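Local coordinates for crispr-associated protein Cas5, dvulg subtype (Xanthomonas oryzae pv. oryzae, PDB 3VZI), which probably acts as a Cas5d endoribonuclease that processes CRISPR RNA in the microbial immune system, at residues A[57-62]-A[211-216]; A[64-69]-A[107-112]. One frame throughout, in Å; residues are numbered along the deposited sequence.

Followed from the N terminus, the chain runs through strand 51-60, whose last residues enter interaction 1, and almost at once into 64-69, the first half of interaction 2. Helices 80-88 and 92-103 come next, and the return through 107-112 closes this shorter loop, with 37 residues between its segments. Only after strand 114-124 and most of the remaining chain does 211-216 come back to 57-62, so the long loop of interaction 1 encloses the whole of interaction 2. The two centres lie about 20 Å apart. Interaction 1 adds an outermost strand to the five-stranded antiparallel sheet; interaction 2 pairs strands of a separate mixed sheet, at the base of the helical excursion.

Interaction 1: A[57-62]-A[211-216]; sequences SIQVLK and DGLVAV
Gln59 and Leu213 cross at about a right angle on one face of an antiparallel strand pair, the edge of an RRM-like (ferredoxin-like) sheet to which 213-215 adds a fifth strand beside 51-60. They form a non-hydrogen-bonded pair, and Leu213 CD1 lies 3.5 Å from Gln59 OE1 while also approaching Ser57 OG at 3.6 Å. Gln59 leaves with CG anti to the backbone N (chi1 177°), the chain bends at CD (chi2 89°), and NE2 makes a weak hydrogen bond to Asp211 O at 3.2 Å. Ile58 and Val214 share the other face, where Met209 and Leu187 of the two-stranded sheet touch Val214. Val216, just past the strand, brings CG2 to Ile58 CD1 at 3.7 Å, the two side chains meeting at a slant. The backbones are joined by reciprocal bonds between Ile58 and Val214, with Val214 N to Ile58 O at 2.9 Å. Strand 114-124 flanks 57-60 across its other edge, through backbone bonds of Ser57 and Gln59 to Ala119 and Ile117. Gly212, with a positive phi, leads into strand 213-215, and its O accepts from Val60 N at 3.0 Å, with an N-H...O angle of 171°.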
ATOM      1  N   SER A  57      -9.123  -3.795  -8.883  1.00 37.25           N
ATOM      2  CA  SER A  57      -9.235  -2.334  -8.919  1.00 36.03           C
ATOM      3  C   SER A  57      -9.155  -1.684  -7.550  1.00 35.26           C
ATOM      4  O   SER A  57      -9.431  -2.309  -6.542  1.00 35.49           O
ATOM      5  CB  SER A  57     -10.501  -1.908  -9.628  1.00 39.12           C
ATOM      6  OG  SER A  57     -11.565  -1.876  -8.712  1.00 45.70           O
ATOM      7  N   ILE A  58      -8.739  -0.428  -7.532  1.00 35.31           N
ATOM      8  CA  ILE A  58      -8.625   0.374  -6.314  1.00 35.61           C
ATOM      9  C   ILE A  58      -9.506   1.606  -6.512  1.00 36.76           C
ATOM     10  O   ILE A  58      -9.480   2.211  -7.568  1.00 40.11           O
ATOM     11  CB  ILE A  58      -7.182   0.855  -6.139  1.00 35.75           C
ATOM     12  CG1 ILE A  58      -6.276  -0.320  -5.755  1.00 35.50           C
ATOM     13  CG2 ILE A  58      -7.074   2.003  -5.135  1.00 35.32           C
ATOM     14  CD1 ILE A  58      -4.924  -0.230  -6.434  1.00 34.15           C
ATOM     15  N   GLN A  59     -10.287   1.971  -5.512  1.00 37.36           N
ATOM     16  CA  GLN A  59     -11.123   3.172  -5.569  1.00 40.11           C
ATOM     17  C   GLN A  59     -10.539   4.132  -4.564  1.00 39.83           C
ATOM     18  O   GLN A  59     -10.430   3.794  -3.398  1.00 41.29           O
ATOM     19  CB  GLN A  59     -12.542   2.832  -5.153  1.00 42.81           C
ATOM     20  CG  GLN A  59     -13.482   4.011  -5.100  1.00 51.45           C
ATOM     21  CD  GLN A  59     -14.169   4.265  -6.414  1.00 60.30           C
ATOM     22  OE1 GLN A  59     -14.675   3.334  -7.063  1.00 69.58           O
ATOM     23  NE2 GLN A  59     -14.194   5.530  -6.828  1.00 63.78           N
ATOM     24  N   VAL A  60     -10.104   5.304  -4.999  1.00 41.07           N
ATOM     25  CA  VAL A  60      -9.560   6.287  -4.058  1.00 41.20           C
ATOM     26  C   VAL A  60     -10.757   7.053  -3.495  1.00 44.36           C
ATOM     27  O   VAL A  60     -11.598   7.579  -4.250  1.00 47.34           O
ATOM     28  CB  VAL A  60      -8.533   7.179  -4.780  1.00 41.58           C
ATOM     29  CG1 VAL A  60      -7.859   8.209  -3.869  1.00 37.84           C
ATOM     30  CG2 VAL A  60      -7.512   6.283  -5.449  1.00 40.16           C
ATOM     31  N   LEU A  61     -10.884   7.061  -2.174  1.00 43.87           N
ATOM     32  CA  LEU A  61     -11.987   7.763  -1.575  1.00 42.69           C
ATOM     33  C   LEU A  61     -11.680   9.188  -1.193  1.00 46.50           C
ATOM     34  O   LEU A  61     -12.583  10.034  -1.260  1.00 53.35           O
ATOM     35  CB  LEU A  61     -12.569   7.001  -0.416  1.00 42.18           C
ATOM     36  CG  LEU A  61     -13.200   5.647  -0.772  1.00 41.21           C
ATOM     37  CD1 LEU A  61     -13.455   4.890   0.514  1.00 42.98           C
ATOM     38  CD2 LEU A  61     -14.481   5.690  -1.597  1.00 40.73           C
ATOM     39  N   LYS A  62     -10.431   9.487  -0.833  1.00 46.96           N
ATOM     40  CA  LYS A  62     -10.102  10.822  -0.321  1.00 48.58           C
ATOM     41  C   LYS A  62      -9.053  11.565  -1.130  1.00 50.73           C
ATOM     42  O   LYS A  62      -8.247  10.944  -1.810  1.00 53.91           O
ATOM     43  CB  LYS A  62      -9.756  10.737   1.166  1.00 53.33           C
ATOM     44  CG  LYS A  62     -11.008  10.515   2.036  1.00 57.16           C
ATOM     45  CD  LYS A  62     -10.713   9.943   3.404  1.00 59.50           C
ATOM     46  CE  LYS A  62     -10.614  11.058   4.440  1.00 64.52           C
ATOM     47  NZ  LYS A  62     -10.746  10.497   5.821  1.00 66.37           N
ATOM     48  N   ASP A 211     -12.972   8.887 -12.179  1.00 47.01           N
ATOM     49  CA  ASP A 211     -13.884   9.146 -11.036  1.00 47.25           C
ATOM     50  C   ASP A 211     -13.464   8.367  -9.767  1.00 45.93           C
ATOM     51  O   ASP A 211     -14.291   7.781  -9.074  1.00 46.61           O
ATOM     52  CB  ASP A 211     -15.366   8.879 -11.397  1.00 45.62           C
ATOM     53  CG  ASP A 211     -15.879   9.771 -12.535  1.00 51.93           C
ATOM     54  OD1 ASP A 211     -15.461  10.949 -12.612  1.00 56.85           O
ATOM     55  OD2 ASP A 211     -16.708   9.313 -13.367  1.00 53.25           O
ATOM     56  N   GLY A 212     -12.170   8.359  -9.472  1.00 45.80           N
ATOM     57  CA  GLY A 212     -11.645   7.601  -8.325  1.00 43.88           C
ATOM     58  C   GLY A 212     -11.178   6.186  -8.638  1.00 41.72           C
ATOM     59  O   GLY A 212     -10.291   5.646  -7.957  1.00 40.88           O
ATOM     60  N   LEU A 213     -11.748   5.585  -9.680  1.00 39.85           N
ATOM     61  CA  LEU A 213     -11.490   4.181  -9.951  1.00 38.94           C
ATOM     62  C   LEU A 213     -10.223   4.045 -10.755  1.00 40.21           C
ATOM     63  O   LEU A 213     -10.047   4.769 -11.729  1.00 49.39           O
ATOM     64  CB  LEU A 213     -12.648   3.595 -10.723  1.00 37.77           C
ATOM     65  CG  LEU A 213     -12.799   2.086 -10.768  1.00 38.09           C
ATOM     66  CD1 LEU A 213     -12.740   1.457  -9.367  1.00 36.61           C
ATOM     67  CD2 LEU A 213     -14.133   1.808 -11.448  1.00 35.86           C
ATOM     68  N   VAL A 214      -9.337   3.155 -10.319  1.00 36.72           N
ATOM     69  CA  VAL A 214      -8.091   2.831 -10.984  1.00 33.95           C
ATOM     70  C   VAL A 214      -8.145   1.334 -11.292  1.00 35.03           C
ATOM     71  O   VAL A 214      -7.938   0.528 -10.401  1.00 34.07           O
ATOM     72  CB  VAL A 214      -6.869   3.122 -10.048  1.00 33.40           C
ATOM     73  CG1 VAL A 214      -5.543   2.630 -10.625  1.00 29.61           C
ATOM     74  CG2 VAL A 214      -6.752   4.610  -9.707  1.00 35.27           C
ATOM     75  N   ALA A 215      -8.421   0.952 -12.540  1.00 36.90           N
ATOM     76  CA  ALA A 215      -8.362  -0.467 -12.953  1.00 37.78           C
ATOM     77  C   ALA A 215      -6.944  -0.999 -12.770  1.00 37.63           C
ATOM     78  O   ALA A 215      -6.018  -0.313 -13.103  1.00 40.25           O
ATOM     79  CB  ALA A 215      -8.771  -0.605 -14.409  1.00 36.02           C
ATOM     80  N   VAL A 216      -6.769  -2.209 -12.259  1.00 38.96           N
ATOM     81  CA  VAL A 216      -5.417  -2.785 -12.118  1.00 42.10           C
ATOM     82  C   VAL A 216      -5.200  -3.920 -13.127  1.00 45.63           C
ATOM     83  O   VAL A 216      -5.876  -4.942 -13.048  1.00 49.24           O
ATOM     84  CB  VAL A 216      -5.152  -3.257 -10.657  1.00 42.13           C
ATOM     85  CG1 VAL A 216      -3.830  -4.005 -10.519  1.00 39.20           C
ATOM     86  CG2 VAL A 216      -5.215  -2.063  -9.687  1.00 39.62           C
TER

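Interaction 2: A[64-69]-A[107-112]; sequences ICFESI and AATVLR
Leu111 lays its CD2 methyl over one face of the Phe66 ring, 4.1 Å from the ring centroid, in a CH-pi contact. The two side chains run next to each other in the same direction, and Ile64 CG2 reaches Leu111 CD2 at 4.0 Å. Thr109 crosses Phe66 at about a right angle, with CG2 near ring atom CD1. Glu67, on the face of this antiparallel pair that it shares with Ile69, Val110 and Ala108, forms a salt bridge with Arg112, Glu67 OE1 to Arg112 NE at 2.9 Å. The carboxylate and guanidinium planes are 47° apart, with OE1 over one guanidinium face. Glu67 extends beyond CG, whereas Arg112 bends at chi3 (-88°), which turns NE toward the acid. On the same face Ile69 crosses Val110 at about a right angle, Ile69 CD1 to Val110 CG2 3.5 Å. Ile69 N bonds to Ala108 O and Ala108 N to Ile69 O, 2.8 Å each. A water bridges the two segments, accepting from Cys65 N and donating to Arg112 O. Arg15 of strand 15-16 packs on Ile69 and Val110 and makes a long, weak ion pair with Glu67. Strand 108-112 is the hub of a mixed sheet, pairing with 15-16, 27-28 and 66-69, while helices 80-88 and 92-103 occupy the connection between 66-69 and 108-112.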
ATOM      1  N   ILE A  64      -5.814  13.369  -2.559  1.00 52.86           N
ATOM      2  CA  ILE A  64      -4.397  13.101  -2.445  1.00 50.30           C
ATOM      3  C   ILE A  64      -3.682  14.297  -1.829  1.00 54.08           C
ATOM      4  O   ILE A  64      -3.525  15.295  -2.497  1.00 56.39           O
ATOM      5  CB  ILE A  64      -3.867  12.793  -3.839  1.00 46.56           C
ATOM      6  CG1 ILE A  64      -4.495  11.487  -4.324  1.00 46.46           C
ATOM      7  CG2 ILE A  64      -2.364  12.656  -3.823  1.00 49.97           C
ATOM      8  CD1 ILE A  64      -4.563  11.318  -5.823  1.00 44.55           C
ATOM      9  N   CYS A  65      -3.282  14.199  -0.554  1.00 56.99           N
ATOM     10  CA  CYS A  65      -2.526  15.252   0.143  1.00 59.62           C
ATOM     11  C   CYS A  65      -1.287  14.672   0.782  1.00 58.77           C
ATOM     12  O   CYS A  65      -1.329  13.571   1.301  1.00 60.43           O
ATOM     13  CB  CYS A  65      -3.329  15.904   1.269  1.00 67.10           C
ATOM     14  SG  CYS A  65      -5.109  15.951   1.032  1.00 83.88           S
ATOM     15  N   PHE A  66      -0.200  15.438   0.808  1.00 58.21           N
ATOM     16  CA  PHE A  66       1.049  14.944   1.347  1.00 57.26           C
ATOM     17  C   PHE A  66       1.411  15.714   2.593  1.00 61.76           C
ATOM     18  O   PHE A  66       0.782  16.710   2.902  1.00 64.52           O
ATOM     19  CB  PHE A  66       2.164  15.014   0.286  1.00 56.56           C
ATOM     20  CG  PHE A  66       2.038  13.972  -0.782  1.00 53.63           C
ATOM     21  CD1 PHE A  66       2.493  12.662  -0.559  1.00 53.64           C
ATOM     22  CD2 PHE A  66       1.416  14.267  -1.990  1.00 52.71           C
ATOM     23  CE1 PHE A  66       2.349  11.671  -1.530  1.00 52.36           C
ATOM     24  CE2 PHE A  66       1.259  13.271  -2.964  1.00 53.51           C
ATOM     25  CZ  PHE A  66       1.730  11.975  -2.738  1.00 50.16           C
ATOM     26  N   GLU A  67       2.429  15.249   3.310  1.00 64.51           N
ATOM     27  CA  GLU A  67       2.876  15.883   4.532  1.00 66.71           C
ATOM     28  C   GLU A  67       4.323  15.478   4.759  1.00 68.77           C
ATOM     29  O   GLU A  67       4.664  14.304   4.623  1.00 63.29           O
ATOM     30  CB  GLU A  67       2.011  15.418   5.696  1.00 69.68           C
ATOM     31  CG  GLU A  67       1.996  16.329   6.909  1.00 77.76           C
ATOM     32  CD  GLU A  67       1.133  15.775   8.031  1.00 80.52           C
ATOM     33  OE1 GLU A  67       0.596  14.665   7.854  1.00 82.31           O
ATOM     34  OE2 GLU A  67       1.004  16.426   9.095  1.00 84.01           O
ATOM     35  N   SER A  68       5.181  16.455   5.072  1.00 73.63           N
ATOM     36  CA  SER A  68       6.532  16.142   5.504  1.00 78.84           C
ATOM     37  C   SER A  68       6.575  15.858   6.991  1.00 83.92           C
ATOM     38  O   SER A  68       6.104  16.652   7.805  1.00 86.24           O
ATOM     39  CB  SER A  68       7.530  17.222   5.122  1.00 81.63           C
ATOM     40  OG  SER A  68       8.018  16.970   3.820  1.00 80.45           O
ATOM     41  N   ILE A  69       7.167  14.709   7.313  1.00 87.72           N
ATOM     42  CA  ILE A  69       7.126  14.101   8.646  1.00 90.93           C
ATOM     43  C   ILE A  69       8.490  13.525   9.098  1.00 93.88           C
ATOM     44  O   ILE A  69       9.231  12.957   8.289  1.00 93.56           O
ATOM     45  CB  ILE A  69       5.978  13.071   8.666  1.00 85.34           C
ATOM     46  CG1 ILE A  69       4.725  13.755   9.198  1.00 89.21           C
ATOM     47  CG2 ILE A  69       6.317  11.800   9.434  1.00 84.15           C
ATOM     48  CD1 ILE A  69       3.469  13.388   8.443  1.00 89.08           C
ATOM     49  N   ALA A 107      13.201  11.107   7.617  1.00 85.60           N
ATOM     50  CA  ALA A 107      12.279  12.088   7.005  1.00 81.55           C
ATOM     51  C   ALA A 107      11.459  11.446   5.906  1.00 80.00           C
ATOM     52  O   ALA A 107      12.019  10.722   5.069  1.00 83.81           O
ATOM     53  CB  ALA A 107      13.030  13.286   6.460  1.00 76.91           C
ATOM     54  N   ALA A 108      10.145  11.703   5.910  1.00 75.52           N
ATOM     55  CA  ALA A 108       9.277  11.163   4.885  1.00 69.22           C
ATOM     56  C   ALA A 108       8.197  12.126   4.383  1.00 68.88           C
ATOM     57  O   ALA A 108       7.793  13.068   5.079  1.00 68.87           O
ATOM     58  CB  ALA A 108       8.654   9.872   5.372  1.00 69.45           C
ATOM     59  N   THR A 109       7.746  11.854   3.156  1.00 64.26           N
ATOM     60  CA  THR A 109       6.634  12.532   2.527  1.00 59.71           C
ATOM     61  C   THR A 109       5.523  11.498   2.320  1.00 57.30           C
ATOM     62  O   THR A 109       5.538  10.704   1.371  1.00 59.36           O
ATOM     63  CB  THR A 109       7.073  13.174   1.203  1.00 57.71           C
ATOM     64  OG1 THR A 109       8.210  13.991   1.464  1.00 59.85           O
ATOM     65  CG2 THR A 109       5.963  14.048   0.611  1.00 54.79           C
ATOM     66  N   VAL A 110       4.557  11.532   3.222  1.00 55.75           N
ATOM     67  CA  VAL A 110       3.568  10.485   3.376  1.00 51.84           C
ATOM     68  C   VAL A 110       2.230  11.050   2.932  1.00 53.42           C
ATOM     69  O   VAL A 110       2.058  12.306   2.899  1.00 52.66           O
ATOM     70  CB  VAL A 110       3.492  10.048   4.846  1.00 53.44           C
ATOM     71  CG1 VAL A 110       4.857   9.545   5.291  1.00 55.86           C
ATOM     72  CG2 VAL A 110       3.031  11.186   5.760  1.00 53.81           C
ATOM     73  N   LEU A 111       1.318  10.145   2.531  1.00 50.28           N
ATOM     74  CA  LEU A 111      -0.080  10.509   2.263  1.00 48.41           C
ATOM     75  C   LEU A 111      -0.767  10.743   3.601  1.00 50.44           C
ATOM     76  O   LEU A 111      -0.466  10.055   4.595  1.00 50.53           O
ATOM     77  CB  LEU A 111      -0.812   9.403   1.495  1.00 45.30           C
ATOM     78  CG  LEU A 111      -0.435   9.144   0.030  1.00 42.50           C
ATOM     79  CD1 LEU A 111      -0.808   7.728  -0.384  1.00 38.04           C
ATOM     80  CD2 LEU A 111      -1.012  10.195  -0.945  1.00 41.02           C
ATOM     81  N   ARG A 112      -1.655  11.729   3.642  1.00 50.77           N
ATOM     82  CA  ARG A 112      -2.370  12.061   4.862  1.00 55.97           C
ATOM     83  C   ARG A 112      -3.843  11.614   4.683  1.00 55.85           C
ATOM     84  O   ARG A 112      -4.306  11.511   3.557  1.00 57.46           O
ATOM     85  CB  ARG A 112      -2.160  13.557   5.160  1.00 60.33           C
ATOM     86  CG  ARG A 112      -3.249  14.279   5.946  1.00 68.16           C
ATOM     87  CD  ARG A 112      -2.756  15.578   6.611  1.00 76.48           C
ATOM     88  NE  ARG A 112      -2.187  15.387   7.968  1.00 83.77           N
ATOM     89  CZ  ARG A 112      -2.507  14.411   8.836  1.00 79.29           C
ATOM     90  NH1 ARG A 112      -3.421  13.500   8.544  1.00 76.56           N
ATOM     91  NH2 ARG A 112      -1.913  14.347  10.018  1.00 80.14           N
TER
HETATM   92  O   HOH W   1      -4.639  11.573   0.494  1.00 60.84           O